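Local atomic coordinates of pyridoxal kinase (Entamoeba histolytica, PDB entry 4S1H), a protein that probably phosphorylates pyridoxal with ATP as phosphate donor to give pyridoxal 5'-phosphate, and binds ADP and magnesium in its nucleotide site. Residues K182-L190 / N201-I209; V216-W227 / A237-I248. All coordinates share one frame; numbering follows the deposited sequence.

Contact 1: K182-L190 / N201-I209. With ADP (adenosine-5'-diphosphate), chain C.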
# COMPACT_ATOMS: atom_id res chain seq x y z
N LYS A 182 -0.49 -25.38 -17.93
CA LYS A 182 -0.38 -25.26 -19.40
C LYS A 182 -1.07 -26.41 -20.12
O LYS A 182 -0.82 -27.57 -19.81
CB LYS A 182 1.09 -25.22 -19.85
CG LYS A 182 1.96 -24.14 -19.20
CD LYS A 182 3.38 -24.23 -19.72
CE LYS A 182 4.35 -23.30 -19.04
NZ LYS A 182 4.52 -23.52 -17.58
N GLU A 183 -1.98 -26.09 -21.03
CA GLU A 183 -2.62 -27.08 -21.90
C GLU A 183 -2.80 -26.44 -23.29
O GLU A 183 -3.76 -25.70 -23.53
CB GLU A 183 -3.96 -27.55 -21.30
CG GLU A 183 -4.27 -29.03 -21.54
CD GLU A 183 -3.60 -29.96 -20.52
OE1 GLU A 183 -2.35 -29.99 -20.45
OE2 GLU A 183 -4.32 -30.66 -19.77
N GLY A 184 -1.86 -26.71 -24.19
CA GLY A 184 -1.83 -26.08 -25.52
C GLY A 184 -1.61 -24.57 -25.45
O GLY A 184 -0.60 -24.13 -24.90
N ASN A 185 -2.55 -23.79 -25.99
CA ASN A 185 -2.56 -22.32 -25.85
C ASN A 185 -3.61 -21.83 -24.86
O ASN A 185 -4.05 -20.67 -24.91
CB ASN A 185 -2.79 -21.64 -27.19
CG ASN A 185 -1.73 -21.99 -28.22
OD1 ASN A 185 -0.64 -22.48 -27.88
ND2 ASN A 185 -2.03 -21.74 -29.49
N ASP A 186 -4.04 -22.75 -23.98
CA ASP A 186 -4.87 -22.41 -22.86
C ASP A 186 -4.10 -22.60 -21.58
O ASP A 186 -3.06 -23.26 -21.52
CB ASP A 186 -6.14 -23.27 -22.82
CG ASP A 186 -6.97 -23.13 -24.09
OD1 ASP A 186 -7.38 -21.98 -24.40
OD2 ASP A 186 -7.19 -24.16 -24.76
N ILE A 187 -4.65 -21.98 -20.56
CA ILE A 187 -4.28 -22.15 -19.18
C ILE A 187 -5.48 -22.84 -18.55
O ILE A 187 -6.61 -22.32 -18.62
CB ILE A 187 -4.06 -20.74 -18.55
CG1 ILE A 187 -2.80 -20.09 -19.16
CG2 ILE A 187 -3.98 -20.79 -17.03
CD1 ILE A 187 -2.65 -18.62 -18.79
N ILE A 188 -5.26 -23.97 -17.87
CA ILE A 188 -6.31 -24.58 -17.05
C ILE A 188 -6.10 -24.28 -15.58
O ILE A 188 -4.98 -24.39 -15.08
CB ILE A 188 -6.37 -26.12 -17.19
CG1 ILE A 188 -6.31 -26.49 -18.65
CG2 ILE A 188 -7.62 -26.65 -16.50
CD1 ILE A 188 -7.37 -25.84 -19.52
N LEU A 189 -7.17 -23.85 -14.92
CA LEU A 189 -7.23 -23.72 -13.50
C LEU A 189 -7.97 -24.94 -12.97
O LEU A 189 -8.96 -25.35 -13.56
CB LEU A 189 -7.94 -22.41 -13.13
CG LEU A 189 -8.32 -22.15 -11.69
CD1 LEU A 189 -8.17 -20.65 -11.37
CD2 LEU A 189 -9.74 -22.63 -11.40
N LEU A 190 -7.47 -25.52 -11.89
CA LEU A 190 -8.10 -26.66 -11.22
C LEU A 190 -8.43 -26.28 -9.78
O LEU A 190 -7.60 -25.67 -9.07
CB LEU A 190 -7.16 -27.86 -11.25
CG LEU A 190 -7.51 -29.02 -10.31
CD1 LEU A 190 -8.73 -29.78 -10.79
CD2 LEU A 190 -6.29 -29.92 -10.20
N ASN A 201 -15.16 -30.83 -7.49
CA ASN A 201 -13.97 -30.37 -8.16
C ASN A 201 -14.33 -29.80 -9.52
O ASN A 201 -15.23 -30.33 -10.22
CB ASN A 201 -12.97 -31.53 -8.41
CG ASN A 201 -12.31 -32.02 -7.13
OD1 ASN A 201 -12.51 -31.46 -6.04
ND2 ASN A 201 -11.51 -33.06 -7.26
N PHE A 202 -13.56 -28.80 -9.96
CA PHE A 202 -13.82 -28.18 -11.24
C PHE A 202 -12.57 -27.62 -11.90
O PHE A 202 -11.53 -27.40 -11.24
CB PHE A 202 -14.90 -27.09 -11.15
CG PHE A 202 -14.50 -25.86 -10.37
CD1 PHE A 202 -13.88 -24.75 -10.99
CD2 PHE A 202 -14.83 -25.79 -9.04
CE1 PHE A 202 -13.58 -23.61 -10.25
CE2 PHE A 202 -14.54 -24.65 -8.30
CZ PHE A 202 -13.92 -23.55 -8.90
N THR A 203 -12.69 -27.42 -13.21
CA THR A 203 -11.68 -26.70 -13.99
C THR A 203 -12.30 -25.52 -14.72
O THR A 203 -13.52 -25.43 -14.89
CB THR A 203 -10.94 -27.61 -14.99
OG1 THR A 203 -11.86 -28.25 -15.89
CG2 THR A 203 -10.10 -28.65 -14.28
N ILE A 204 -11.44 -24.57 -15.08
CA ILE A 204 -11.80 -23.46 -15.94
C ILE A 204 -10.70 -23.36 -16.98
O ILE A 204 -9.50 -23.38 -16.62
CB ILE A 204 -11.85 -22.11 -15.16
CG1 ILE A 204 -12.86 -22.20 -14.00
CG2 ILE A 204 -12.17 -20.94 -16.09
CD1 ILE A 204 -13.03 -20.95 -13.17
N LYS A 205 -11.11 -23.23 -18.24
CA LYS A 205 -10.19 -23.07 -19.38
C LYS A 205 -10.10 -21.58 -19.74
O LYS A 205 -11.12 -20.93 -20.00
CB LYS A 205 -10.65 -23.90 -20.57
CG LYS A 205 -9.67 -23.92 -21.72
CD LYS A 205 -10.21 -24.67 -22.93
CE LYS A 205 -10.58 -26.10 -22.66
NZ LYS A 205 -9.52 -26.89 -21.99
N ILE A 206 -8.87 -21.06 -19.76
CA ILE A 206 -8.60 -19.64 -20.01
C ILE A 206 -7.68 -19.50 -21.23
O ILE A 206 -6.60 -20.06 -21.22
CB ILE A 206 -7.88 -19.03 -18.80
CG1 ILE A 206 -8.76 -19.19 -17.55
CG2 ILE A 206 -7.54 -17.57 -19.06
CD1 ILE A 206 -7.98 -19.40 -16.27
N PRO A 207 -8.10 -18.74 -22.26
CA PRO A 207 -7.20 -18.57 -23.42
C PRO A 207 -5.99 -17.77 -23.03
O PRO A 207 -6.15 -16.78 -22.31
CB PRO A 207 -8.05 -17.79 -24.43
CG PRO A 207 -9.46 -18.04 -24.03
CD PRO A 207 -9.44 -18.18 -22.53
N ARG A 208 -4.80 -18.21 -23.42
CA ARG A 208 -3.59 -17.47 -23.05
C ARG A 208 -3.52 -16.16 -23.82
O ARG A 208 -3.75 -16.13 -25.03
CB ARG A 208 -2.32 -18.29 -23.31
CG ARG A 208 -1.09 -17.65 -22.66
CD ARG A 208 0.20 -18.38 -23.06
NE ARG A 208 0.46 -19.58 -22.28
CZ ARG A 208 0.77 -19.59 -20.98
NH1 ARG A 208 0.85 -18.46 -20.28
NH2 ARG A 208 0.99 -20.75 -20.37
N ILE A 209 -3.20 -15.08 -23.12
CA ILE A 209 -2.90 -13.79 -23.71
C ILE A 209 -1.38 -13.73 -23.80
O ILE A 209 -0.70 -14.09 -22.84
CB ILE A 209 -3.43 -12.64 -22.83
CG1 ILE A 209 -4.97 -12.69 -22.76
CG2 ILE A 209 -2.94 -11.30 -23.36
CD1 ILE A 209 -5.58 -11.77 -21.72
PB ADP C . 1.43 -16.67 -10.86
O1B ADP C . 2.26 -17.47 -11.84
O2B ADP C . 1.78 -15.19 -10.85
O3B ADP C . 1.35 -17.34 -9.52
PA ADP C . -0.66 -17.49 -12.70
O1A ADP C . -1.18 -18.83 -12.25
O2A ADP C . 0.35 -17.43 -13.79
O3A ADP C . -0.08 -16.69 -11.41
O5' ADP C . -1.87 -16.55 -13.10
C5' ADP C . -2.98 -16.28 -12.27
C4' ADP C . -4.16 -16.08 -13.17
O4' ADP C . -3.89 -15.00 -14.07
C3' ADP C . -4.41 -17.30 -14.05
O3' ADP C . -5.31 -18.22 -13.41
C2' ADP C . -4.97 -16.68 -15.30
O2' ADP C . -6.36 -16.45 -15.14
C1' ADP C . -4.27 -15.34 -15.39
N9 ADP C . -3.10 -15.30 -16.29
C8 ADP C . -1.79 -15.29 -15.99
N7 ADP C . -1.02 -15.22 -17.10
C5 ADP C . -1.86 -15.17 -18.15
C6 ADP C . -1.72 -15.06 -19.62
N6 ADP C . -0.49 -15.02 -20.17
N1 ADP C . -2.86 -15.04 -20.35
C2 ADP C . -4.09 -15.09 -19.78
N3 ADP C . -4.28 -15.18 -18.45
C4 ADP C . -3.22 -15.21 -17.61
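Ile187 and Ile206 face each other as an antiparallel hydrogen-bonded pair. Ile187 N gives a nearly straight hydrogen bond to Ile206 O at 2.8 Å, and Ile206 N returns one to Ile187 O. Leu189 and Ile204 repeat the pattern. The side chains of all four lie on one face of the sheet.

Ile187 links this face to the nucleotide. Its CB meets Ile206 CB at 4.2 Å. CG1 lies beside the backbone N (chi1 -69°) and comes over one face of the Arg208 guanidinium, toward its rim. CD1 lies over a face of the adenine, 3.6 Å from ADP C5. Lys182 CG touches the same guanidinium at its edge, 3.7 Å from Arg208 NH2.

On the other face Ile188 and Lys205 run side by side, and Ile188 CD1 packs on Lys205 CG at 3.7 Å. Asp186 crosses the lysine chain, but its OD2 stays 4.5 Å from Lys205 NZ, too far for a salt bridge.

Past the strand, Arg208 N donates a hydrogen bond to Asn185 O. Ile209 reads the adenine edge: its N donates to ADP N1 and its O accepts from ADP N6, each at 2.8 Å. This is a beta hairpin leading into the adenine pocket of a ribokinase-like kinase.

Contact 2: V216-W227 / A237-I248. With ADP (adenosine-5'-diphosphate), chain C.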
# COMPACT_ATOMS: atom_id res chain seq x y z
N VAL A 216 0.29 -11.29 -11.44
CA VAL A 216 -1.04 -11.78 -11.81
C VAL A 216 -1.62 -12.75 -10.80
O VAL A 216 -2.80 -12.69 -10.44
CB VAL A 216 -1.08 -12.38 -13.24
CG1 VAL A 216 -1.15 -11.27 -14.25
CG2 VAL A 216 0.11 -13.30 -13.54
N GLY A 217 -0.79 -13.67 -10.31
CA GLY A 217 -1.20 -14.56 -9.26
C GLY A 217 -1.55 -13.83 -7.99
O GLY A 217 -2.49 -14.20 -7.30
N ASP A 218 -0.77 -12.80 -7.66
CA ASP A 218 -1.08 -11.99 -6.49
C ASP A 218 -2.44 -11.29 -6.64
O ASP A 218 -3.25 -11.27 -5.71
CB ASP A 218 0.05 -10.95 -6.26
CG ASP A 218 1.44 -11.61 -6.12
OD1 ASP A 218 1.50 -12.81 -5.73
OD2 ASP A 218 2.47 -10.93 -6.42
N THR A 219 -2.67 -10.71 -7.80
CA THR A 219 -3.92 -10.03 -8.11
C THR A 219 -5.08 -11.01 -8.00
O THR A 219 -6.07 -10.72 -7.34
CB THR A 219 -3.83 -9.38 -9.49
OG1 THR A 219 -2.79 -8.39 -9.46
CG2 THR A 219 -5.14 -8.76 -9.91
N LEU A 220 -4.94 -12.19 -8.58
CA LEU A 220 -5.97 -13.23 -8.41
C LEU A 220 -6.30 -13.51 -6.93
O LEU A 220 -7.48 -13.56 -6.54
CB LEU A 220 -5.58 -14.56 -9.11
CG LEU A 220 -6.51 -15.79 -8.89
CD1 LEU A 220 -7.93 -15.50 -9.33
CD2 LEU A 220 -5.95 -16.99 -9.61
N THR A 221 -5.25 -13.71 -6.13
CA THR A 221 -5.38 -14.03 -4.73
C THR A 221 -6.24 -12.97 -4.02
O THR A 221 -7.17 -13.34 -3.29
CB THR A 221 -4.00 -14.08 -4.08
OG1 THR A 221 -3.29 -15.24 -4.53
CG2 THR A 221 -4.08 -14.10 -2.56
N TYR A 222 -5.95 -11.69 -4.22
CA TYR A 222 -6.68 -10.65 -3.47
C TYR A 222 -8.09 -10.37 -3.99
O TYR A 222 -8.98 -10.10 -3.21
CB TYR A 222 -5.87 -9.36 -3.35
CG TYR A 222 -4.67 -9.59 -2.48
CD1 TYR A 222 -4.80 -9.72 -1.08
CD2 TYR A 222 -3.41 -9.72 -3.03
CE1 TYR A 222 -3.68 -9.97 -0.27
CE2 TYR A 222 -2.30 -9.98 -2.23
CZ TYR A 222 -2.45 -10.11 -0.87
OH TYR A 222 -1.37 -10.36 -0.06
N ILE A 223 -8.32 -10.56 -5.29
CA ILE A 223 -9.70 -10.41 -5.80
C ILE A 223 -10.55 -11.60 -5.28
O ILE A 223 -11.66 -11.40 -4.78
CB ILE A 223 -9.78 -10.31 -7.33
CG1 ILE A 223 -9.01 -9.06 -7.82
CG2 ILE A 223 -11.24 -10.19 -7.76
CD1 ILE A 223 -8.81 -8.98 -9.33
N LEU A 224 -10.01 -12.81 -5.43
CA LEU A 224 -10.69 -14.01 -4.89
C LEU A 224 -11.04 -13.88 -3.41
O LEU A 224 -12.19 -14.04 -3.00
CB LEU A 224 -9.78 -15.22 -5.10
CG LEU A 224 -10.21 -16.52 -4.41
CD1 LEU A 224 -11.56 -16.95 -4.94
CD2 LEU A 224 -9.14 -17.56 -4.63
N LEU A 225 -10.05 -13.48 -2.60
CA LEU A 225 -10.27 -13.29 -1.15
C LEU A 225 -11.30 -12.23 -0.86
O LEU A 225 -12.15 -12.42 0.01
CB LEU A 225 -8.97 -12.87 -0.46
CG LEU A 225 -9.09 -12.68 1.05
CD1 LEU A 225 -9.20 -14.03 1.75
CD2 LEU A 225 -7.93 -11.85 1.55
N SER A 226 -11.25 -11.10 -1.58
CA SER A 226 -12.24 -10.03 -1.36
C SER A 226 -13.66 -10.58 -1.56
O SER A 226 -14.53 -10.32 -0.76
CB SER A 226 -11.99 -8.84 -2.28
OG SER A 226 -10.72 -8.29 -1.99
N TRP A 227 -13.90 -11.37 -2.62
CA TRP A 227 -15.24 -11.91 -2.85
C TRP A 227 -15.63 -12.97 -1.81
O TRP A 227 -16.76 -12.99 -1.37
CB TRP A 227 -15.38 -12.48 -4.25
CG TRP A 227 -15.48 -11.45 -5.32
CD1 TRP A 227 -14.72 -11.38 -6.42
CD2 TRP A 227 -16.42 -10.35 -5.39
NE1 TRP A 227 -15.10 -10.30 -7.19
CE2 TRP A 227 -16.14 -9.65 -6.56
CE3 TRP A 227 -17.47 -9.90 -4.57
CZ2 TRP A 227 -16.84 -8.50 -6.95
CZ3 TRP A 227 -18.16 -8.74 -4.93
CH2 TRP A 227 -17.85 -8.06 -6.12
N ALA A 237 -16.67 -16.71 -6.68
CA ALA A 237 -15.53 -15.84 -6.35
C ALA A 237 -14.38 -16.10 -7.32
O ALA A 237 -13.79 -15.18 -7.85
CB ALA A 237 -15.08 -16.04 -4.90
N VAL A 238 -14.12 -17.37 -7.59
CA VAL A 238 -13.04 -17.71 -8.53
C VAL A 238 -13.35 -17.19 -9.95
O VAL A 238 -12.49 -16.58 -10.62
CB VAL A 238 -12.80 -19.23 -8.60
CG1 VAL A 238 -11.84 -19.59 -9.74
CG2 VAL A 238 -12.26 -19.75 -7.29
N ASN A 239 -14.59 -17.41 -10.40
CA ASN A 239 -15.00 -16.99 -11.75
C ASN A 239 -14.92 -15.48 -11.89
O ASN A 239 -14.40 -14.96 -12.87
CB ASN A 239 -16.40 -17.51 -12.04
CG ASN A 239 -16.70 -17.61 -13.53
OD1 ASN A 239 -16.18 -16.84 -14.36
ND2 ASN A 239 -17.60 -18.50 -13.88
N ARG A 240 -15.40 -14.75 -10.88
CA ARG A 240 -15.30 -13.28 -10.92
C ARG A 240 -13.86 -12.82 -10.95
O ARG A 240 -13.50 -11.92 -11.70
CB ARG A 240 -15.98 -12.66 -9.71
CG ARG A 240 -17.48 -12.78 -9.72
CD ARG A 240 -18.10 -12.05 -8.52
NE ARG A 240 -19.53 -12.28 -8.46
CZ ARG A 240 -20.37 -11.69 -7.59
NH1 ARG A 240 -19.92 -10.83 -6.70
NH2 ARG A 240 -21.66 -11.96 -7.64
N ALA A 241 -13.02 -13.46 -10.14
CA ALA A 241 -11.62 -13.09 -10.05
C ALA A 241 -10.89 -13.34 -11.37
O ALA A 241 -10.20 -12.45 -11.86
CB ALA A 241 -10.94 -13.80 -8.88
N ILE A 242 -11.12 -14.50 -11.99
CA ILE A 242 -10.47 -14.83 -13.25
C ILE A 242 -10.98 -13.93 -14.36
O ILE A 242 -10.21 -13.50 -15.22
CB ILE A 242 -10.69 -16.33 -13.60
CG1 ILE A 242 -9.99 -17.18 -12.53
CG2 ILE A 242 -10.31 -16.66 -15.05
CD1 ILE A 242 -8.52 -17.40 -12.67
N SER A 243 -12.26 -13.60 -14.32
CA SER A 243 -12.88 -12.71 -15.28
C SER A 243 -12.32 -11.32 -15.20
O SER A 243 -11.96 -10.74 -16.23
CB SER A 243 -14.41 -12.72 -15.17
OG SER A 243 -14.90 -14.03 -15.43
N THR A 244 -12.25 -10.78 -13.98
CA THR A 244 -11.68 -9.45 -13.77
C THR A 244 -10.22 -9.42 -14.20
O THR A 244 -9.78 -8.47 -14.86
CB THR A 244 -11.88 -9.04 -12.31
OG1 THR A 244 -13.28 -8.94 -12.06
CG2 THR A 244 -11.21 -7.70 -12.01
N LEU A 245 -9.48 -10.48 -13.90
CA LEU A 245 -8.08 -10.55 -14.33
C LEU A 245 -7.92 -10.54 -15.85
O LEU A 245 -7.00 -9.89 -16.38
CB LEU A 245 -7.42 -11.79 -13.72
CG LEU A 245 -5.89 -11.88 -13.59
CD1 LEU A 245 -5.17 -10.58 -13.28
CD2 LEU A 245 -5.59 -12.90 -12.49
N GLN A 246 -8.78 -11.24 -16.60
CA GLN A 246 -8.73 -11.18 -18.06
C GLN A 246 -8.93 -9.77 -18.55
O GLN A 246 -8.21 -9.29 -19.42
CB GLN A 246 -9.77 -12.10 -18.73
CG GLN A 246 -9.40 -13.56 -18.75
CD GLN A 246 -8.07 -13.84 -19.48
OE1 GLN A 246 -7.02 -13.97 -18.88
NE2 GLN A 246 -8.14 -13.89 -20.80
N THR A 247 -9.85 -9.04 -17.92
CA THR A 247 -10.07 -7.65 -18.27
C THR A 247 -8.81 -6.81 -18.03
O THR A 247 -8.45 -6.01 -18.90
CB THR A 247 -11.25 -7.07 -17.48
OG1 THR A 247 -12.43 -7.80 -17.83
CG2 THR A 247 -11.44 -5.57 -17.80
N ILE A 248 -8.15 -7.01 -16.90
CA ILE A 248 -6.93 -6.27 -16.60
C ILE A 248 -5.84 -6.57 -17.62
O ILE A 248 -5.21 -5.66 -18.15
CB ILE A 248 -6.40 -6.57 -15.18
CG1 ILE A 248 -7.39 -6.07 -14.12
CG2 ILE A 248 -5.02 -5.92 -14.95
CD1 ILE A 248 -7.13 -6.64 -12.75
PB ADP C . 1.43 -16.67 -10.86
O1B ADP C . 2.26 -17.47 -11.84
O2B ADP C . 1.78 -15.19 -10.85
O3B ADP C . 1.35 -17.34 -9.52
PA ADP C . -0.66 -17.49 -12.70
O1A ADP C . -1.18 -18.83 -12.25
O2A ADP C . 0.35 -17.43 -13.79
O3A ADP C . -0.08 -16.69 -11.41
O5' ADP C . -1.87 -16.55 -13.10
C5' ADP C . -2.98 -16.28 -12.27
C4' ADP C . -4.16 -16.08 -13.17
O4' ADP C . -3.89 -15.00 -14.07
C3' ADP C . -4.41 -17.30 -14.05
O3' ADP C . -5.31 -18.22 -13.41
C2' ADP C . -4.97 -16.68 -15.30
O2' ADP C . -6.36 -16.45 -15.14
C1' ADP C . -4.27 -15.34 -15.39
N9 ADP C . -3.10 -15.30 -16.29
C8 ADP C . -1.79 -15.29 -15.99
N7 ADP C . -1.02 -15.22 -17.10
C5 ADP C . -1.86 -15.17 -18.15
C6 ADP C . -1.72 -15.06 -19.62
N6 ADP C . -0.49 -15.02 -20.17
N1 ADP C . -2.86 -15.04 -20.35
C2 ADP C . -4.09 -15.09 -19.78
N3 ADP C . -4.28 -15.18 -18.45
C4 ADP C . -3.22 -15.21 -17.61
O HOH W 1 -14.17 -8.97 -9.48
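Segments 216-227 and 237-248, parts of helices 216-229 and 234-250, run roughly antiparallel, with 140° between their directions and axes 8.4 Å apart at closest approach. The backbones come nearest at Leu224 with Ala241 and at Trp227 with Ala237, each pair with CA atoms 5.3 Å apart. The small alanines allow this close approach.

Leu220 CD1 presses on Ala241 CB at 3.5 Å, tighter than a usual carbon contact. Ile223 CG2 packs on Ala241 too. Leu224 sends CD1 to Ala237 CB and to Val238 CG2. Toward the nucleotide, Leu245 CD1 meets Thr219 CG2, while its CD2 packs against the ribose at O4'. Thr219 and Ile248 meet tip to tip.

At the far end Arg240 crosses one face of the Trp227 indole. The chain is extended (chi3 -174°), which lays CD over the five-membered ring in a CH-pi contact, 3.7 Å from the centroid, and carries the guanidinium on to the six-membered ring. The guanidinium plane stands 89° from the indole. It makes a cation-pi contact, CZ 4.5 Å from the ring centroid, with NH1 nearest the face. NE forms a salt bridge with Glu272. In the plane of the indole, one water accepts from both Trp227 NE1 (2.8 Å) and Thr244 OG1, bridging two segments that share no direct hydrogen bond.

Gly217 N, at the start of helix 216-229, donates to ADP O2B at 3.0 Å. Gly215, Val216, Gly217 and Asp218 spell the Gly-x-Gly-Asp sequence of the ribokinase-type anion hole, consistent with this helix N-terminus facing the phosphates.

The pair is buried. Helix 216-229 packs Thr221, Tyr222 and Leu225 on Val80 of strand 78-81, and Tyr222 and Ser226 touch helix 18-28. From helix 234-250, Val238 packs on Ile204 and Ile242 on Ile206 of strand 202-207.

In the fold
Contact 1 and contact 2 follow one another along the chain, their centres about 15 Å apart, and both touch ADP. Contact 1 pairs with the adenine edge and covers a face of the ring. Contact 2 borders the ribose, reaches the beta-phosphate and also touches the adenine through Val216. They also pack directly on each other. Leu189 CD1 lies 3.5 Å from Ile242 CD1, and Ile206 CD1 lies 3.8 Å from Ile242 CG2. At the ribose, Ile206 CD1 and Ile242 CD1 both approach ADP O2', at 3.6 Å and 3.4 Å. Thr179, Ser180 and Asn143 add hydrogen bonds to the nucleotide. A magnesium ion lies about 5 Å from the side chain of Val216.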